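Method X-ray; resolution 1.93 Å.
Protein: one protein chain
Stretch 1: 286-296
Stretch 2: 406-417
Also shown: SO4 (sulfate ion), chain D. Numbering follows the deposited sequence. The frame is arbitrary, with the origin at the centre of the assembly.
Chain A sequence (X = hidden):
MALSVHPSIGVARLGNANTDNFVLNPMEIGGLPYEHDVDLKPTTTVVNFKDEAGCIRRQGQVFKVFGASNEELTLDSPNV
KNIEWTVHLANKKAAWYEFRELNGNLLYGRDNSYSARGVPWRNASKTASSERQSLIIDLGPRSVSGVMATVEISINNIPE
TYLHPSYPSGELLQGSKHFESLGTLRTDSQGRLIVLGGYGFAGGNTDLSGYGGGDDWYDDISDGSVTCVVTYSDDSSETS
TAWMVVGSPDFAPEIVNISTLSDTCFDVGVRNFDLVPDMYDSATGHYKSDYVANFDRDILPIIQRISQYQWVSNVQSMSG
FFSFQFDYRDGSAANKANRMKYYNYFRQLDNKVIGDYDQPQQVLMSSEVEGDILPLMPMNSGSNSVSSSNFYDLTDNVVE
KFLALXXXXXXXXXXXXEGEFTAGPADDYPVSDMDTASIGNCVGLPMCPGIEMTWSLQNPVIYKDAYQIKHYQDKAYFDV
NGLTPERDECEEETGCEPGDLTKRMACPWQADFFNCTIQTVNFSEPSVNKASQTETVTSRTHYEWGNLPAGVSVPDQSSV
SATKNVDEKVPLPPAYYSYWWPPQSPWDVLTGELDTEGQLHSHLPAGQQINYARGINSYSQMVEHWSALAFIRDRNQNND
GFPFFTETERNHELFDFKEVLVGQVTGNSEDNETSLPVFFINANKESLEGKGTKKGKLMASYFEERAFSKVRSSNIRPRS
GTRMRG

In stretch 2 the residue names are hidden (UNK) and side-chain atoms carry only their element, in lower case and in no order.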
# COMPACT_ATOMS: atom_id res chain seq x y z
N HIS A 286 42.26 17.09 30.64
CA HIS A 286 41.35 17.06 31.78
C HIS A 286 40.88 18.43 32.20
O HIS A 286 41.59 19.44 32.09
CB HIS A 286 41.98 16.36 33.00
CG HIS A 286 42.37 14.94 32.73
ND1 HIS A 286 43.67 14.55 32.48
CD2 HIS A 286 41.62 13.82 32.61
CE1 HIS A 286 43.72 13.24 32.29
NE2 HIS A 286 42.48 12.78 32.35
N TYR A 287 39.66 18.45 32.72
CA TYR A 287 39.18 19.66 33.36
C TYR A 287 40.04 20.00 34.58
O TYR A 287 40.68 19.13 35.15
CB TYR A 287 37.72 19.51 33.78
CG TYR A 287 36.76 19.48 32.60
CD1 TYR A 287 36.28 20.66 32.04
CD2 TYR A 287 36.39 18.29 32.04
CE1 TYR A 287 35.39 20.63 30.96
CE2 TYR A 287 35.55 18.23 30.94
CZ TYR A 287 35.02 19.42 30.43
OH TYR A 287 34.20 19.39 29.32
N LYS A 288 40.04 21.26 34.94
CA LYS A 288 40.77 21.75 36.12
C LYS A 288 39.88 21.82 37.33
O LYS A 288 38.94 22.65 37.36
CB LYS A 288 41.37 23.13 35.82
CG LYS A 288 42.35 23.09 34.68
CD LYS A 288 43.05 24.43 34.52
CE LYS A 288 44.15 24.26 33.52
NZ LYS A 288 44.77 25.59 33.31
N SER A 289 40.18 20.98 38.32
CA SER A 289 39.35 20.92 39.53
C SER A 289 39.34 22.15 40.41
O SER A 289 38.48 22.27 41.28
CB SER A 289 39.68 19.67 40.38
OG SER A 289 41.04 19.67 40.71
N ASP A 290 40.27 23.08 40.20
CA ASP A 290 40.18 24.33 40.91
C ASP A 290 39.33 25.39 40.23
O ASP A 290 39.18 26.47 40.78
CB ASP A 290 41.58 24.90 41.22
CG ASP A 290 42.48 24.98 40.02
OD1 ASP A 290 42.08 24.56 38.91
OD2 ASP A 290 43.64 25.43 40.21
N TYR A 291 38.68 25.08 39.09
CA TYR A 291 37.87 26.06 38.40
C TYR A 291 36.64 26.37 39.19
O TYR A 291 35.91 25.46 39.60
CB TYR A 291 37.45 25.57 37.00
CG TYR A 291 36.64 26.61 36.21
CD1 TYR A 291 37.28 27.59 35.49
CD2 TYR A 291 35.20 26.61 36.20
CE1 TYR A 291 36.57 28.55 34.78
CE2 TYR A 291 34.49 27.59 35.49
CZ TYR A 291 35.19 28.54 34.76
OH TYR A 291 34.59 29.54 34.04
N VAL A 292 36.40 27.63 39.45
CA VAL A 292 35.24 28.01 40.26
C VAL A 292 34.07 28.42 39.36
O VAL A 292 34.17 29.39 38.58
CB VAL A 292 35.65 29.18 41.24
CG1 VAL A 292 34.45 29.69 42.01
CG2 VAL A 292 36.74 28.72 42.21
N ALA A 293 32.96 27.67 39.38
CA ALA A 293 31.84 27.96 38.50
C ALA A 293 31.10 29.16 39.03
O ALA A 293 31.34 29.64 40.16
CB ALA A 293 30.90 26.72 38.44
N ASN A 294 30.14 29.63 38.28
CA ASN A 294 29.32 30.72 38.73
C ASN A 294 27.86 30.20 38.70
O ASN A 294 27.40 29.71 37.67
CB ASN A 294 29.44 31.92 37.79
CG ASN A 294 28.46 33.05 38.16
OD1 ASN A 294 27.48 33.32 37.44
ND2 ASN A 294 28.74 33.72 39.29
N PHE A 295 27.11 30.43 39.79
CA PHE A 295 25.76 29.91 39.81
C PHE A 295 24.89 30.45 38.69
O PHE A 295 24.26 29.69 37.93
CB PHE A 295 25.08 30.17 41.13
CG PHE A 295 23.69 29.55 41.17
CD1 PHE A 295 23.53 28.19 41.38
CD2 PHE A 295 22.56 30.34 40.92
CE1 PHE A 295 22.29 27.63 41.38
CE2 PHE A 295 21.30 29.78 40.96
CZ PHE A 295 21.17 28.43 41.18
N ASP A 296 24.79 31.76 38.60
CA ASP A 296 23.92 32.35 37.64
C ASP A 296 24.28 32.01 36.18
O ASP A 296 23.38 31.81 35.37
CB ASP A 296 23.80 33.89 37.76
CG ASP A 296 23.03 34.37 39.02
OD1 ASP A 296 22.21 33.68 39.57
OD2 ASP A 296 23.32 35.49 39.49
N UNK A 406 26.08 17.59 28.42
CA UNK A 406 27.37 17.54 27.77
C UNK A 406 28.47 17.63 28.83
O UNK A 406 28.21 17.94 29.96
o UNK A 406 27.05 20.87 26.22
o UNK A 406 28.43 20.29 27.88
c UNK A 406 27.51 18.53 26.58
c UNK A 406 27.65 19.98 26.96
N UNK A 407 29.69 17.30 28.43
CA UNK A 407 30.76 17.11 29.39
C UNK A 407 31.10 18.39 30.13
O UNK A 407 31.37 18.36 31.32
c UNK A 407 32.00 16.56 28.70
N UNK A 408 30.93 19.52 29.46
CA UNK A 408 31.22 20.82 30.09
C UNK A 408 30.12 21.24 31.06
O UNK A 408 30.40 21.63 32.21
c UNK A 408 31.86 23.26 29.69
c UNK A 408 31.60 21.87 29.04
o UNK A 408 32.77 21.37 28.34
N UNK A 409 28.84 21.07 30.65
CA UNK A 409 27.78 21.32 31.58
C UNK A 409 27.96 20.49 32.81
O UNK A 409 27.75 20.95 33.92
c UNK A 409 24.76 21.46 29.14
c UNK A 409 26.43 21.02 30.95
c UNK A 409 26.07 21.90 29.80
n UNK A 409 23.77 22.33 29.16
o UNK A 409 24.64 20.29 28.69
N UNK A 410 28.29 19.24 32.63
CA UNK A 410 28.32 18.34 33.79
C UNK A 410 29.53 18.64 34.69
O UNK A 410 29.43 18.62 35.93
c UNK A 410 26.95 15.81 35.11
c UNK A 410 28.67 14.47 33.90
c UNK A 410 28.32 16.92 33.32
c UNK A 410 28.31 15.86 34.40
N UNK A 411 30.65 19.01 34.07
CA UNK A 411 31.80 19.43 34.85
C UNK A 411 31.43 20.62 35.79
O UNK A 411 31.70 20.65 36.98
c UNK A 411 35.10 22.57 35.35
c UNK A 411 34.01 20.57 34.69
c UNK A 411 34.75 19.87 35.62
c UNK A 411 32.95 19.87 33.94
c UNK A 411 34.16 21.93 34.59
c UNK A 411 35.88 21.87 36.27
c UNK A 411 35.71 20.50 36.39
N UNK A 412 30.77 21.60 35.21
CA UNK A 412 30.36 22.75 35.96
C UNK A 412 29.36 22.43 37.04
O UNK A 412 29.44 22.94 38.17
c UNK A 412 30.88 24.45 34.03
c UNK A 412 29.89 23.85 35.02
c UNK A 412 31.85 25.35 34.75
c UNK A 412 30.25 25.29 32.93
N UNK A 413 28.44 21.52 36.76
CA UNK A 413 27.53 21.06 37.77
C UNK A 413 28.24 20.37 38.95
O UNK A 413 27.91 20.61 40.10
c UNK A 413 26.39 20.16 37.15
c UNK A 413 24.32 18.81 37.52
c UNK A 413 25.21 19.91 38.10
c UNK A 413 24.39 21.18 38.34
N UNK A 414 29.28 19.61 38.66
CA UNK A 414 30.10 18.94 39.66
C UNK A 414 30.89 19.95 40.50
O UNK A 414 31.10 19.71 41.69
N UNK A 415 31.34 21.06 39.90
CA UNK A 415 31.99 22.10 40.66
C UNK A 415 31.00 22.73 41.64
O UNK A 415 31.31 22.98 42.81
n UNK A 415 35.81 22.74 40.09
o UNK A 415 34.77 20.74 39.88
c UNK A 415 34.82 21.98 39.66
c UNK A 415 33.75 22.67 38.86
c UNK A 415 32.59 23.15 39.73
N UNK A 416 29.79 23.00 41.18
CA UNK A 416 28.74 23.42 42.04
C UNK A 416 28.52 22.47 43.17
O UNK A 416 28.47 22.91 44.36
n UNK A 416 24.60 24.88 43.28
c UNK A 416 24.24 23.56 43.15
c UNK A 416 25.78 25.08 42.62
c UNK A 416 27.44 23.70 41.25
c UNK A 416 25.22 22.94 42.34
c UNK A 416 23.13 22.90 43.59
c UNK A 416 23.01 21.56 43.28
c UNK A 416 23.97 20.91 42.56
c UNK A 416 25.09 21.58 42.07
c UNK A 416 26.23 23.90 42.06
N UNK A 417 28.44 21.17 42.87
CA UNK A 417 28.19 20.18 43.90
C UNK A 417 29.33 20.21 44.98
O UNK A 417 29.07 20.12 46.21
c UNK A 417 28.15 18.82 43.28
S SO4 D . 38.19 14.99 33.46
O1 SO4 D . 38.95 13.76 33.68
O2 SO4 D . 38.90 15.93 32.61
O3 SO4 D . 36.93 14.56 32.85
O4 SO4 D . 37.93 15.79 34.65

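Position 406 has two side-chain carbons, the second carrying two oxygens: a carboxylate, with no contact to stretch 1. One oxygen accepts from the backbone N of 409 at 2.9 Å and, weakly, from the backbone N of 408 at 3.1 Å, so the acid caps the helix that follows. Carboxylate after a single CB gives D406.

Position 407 has one carbon, CB, 3.6 Å from Y287 OH. It is A407, small beside the tyrosine's end.

Position 408 branches at CB into one oxygen and one carbon, and the oxygen lies 2.6 Å from Y287 OH. A beta-branched hydroxyl is T408; Y287 OH donates to T408 OG1.

Position 409 has three carbons in a row, the third bearing two more atoms, O and N, and points away from stretch 1. This amide is Q409; its OE1 accepts from D406 N at 3.1 Å, while the bond from Q409 N to D406 OD1, at 2.9 Å, is the better of the two capping bonds; that from T408 N is weak.

Position 410 has four carbons forked at the second, with no contact across: L410.

Position 411 has one carbon and then a six-carbon ring with no oxygen, stacked offset on the Y287 ring, centroids 4.5 Å apart and planes at 13°. It is F411. Y287 CB sits over its face, 3.4 Å from F411 CE1, and F411 CB lies over the face of the tyrosine ring, while K288 O meets the ring edge, 3.3 Å from F411 CZ.

Position 412, again four carbons forked at the second, reaches Y291 and A293. It is L412, with CD2 3.5 Å from Y291 CE2 and 4.0 Å from A293 CB.

Position 413 has the same forked four carbons but no contact: L413.

Position 414 has no side-chain atoms, hence G414.

Position 415 has three carbons, the third carrying O and N, and faces two carbonyls of stretch 1. It is Q415: NE2 donates to S289 O at 3.0 Å and Y291 O at 2.8 Å.

Position 416 has one carbon, then fused five- and six-membered rings holding eight carbons and one nitrogen, near F295. Only tryptophan fits; W416 NE1 is 4.0 Å from F295 CD1.

Position 417 has one carbon and no contact: A417.

The rule is a helix packing against a turn and nearby strand residues, Y287 before it and A293 after it, with F295 beyond. T408, F411, L412 and Q415 supply a hydroxyl, a ring, an aliphatic fork and an amide. The stack and the tyrosine hydrogen bond fix Y287, whereas Q415 ties two carbonyls of the K288 to Y291 turn: its hydrogen bonds go to backbone.

Stretch 2 (406-417) DATQLFLLGQWA
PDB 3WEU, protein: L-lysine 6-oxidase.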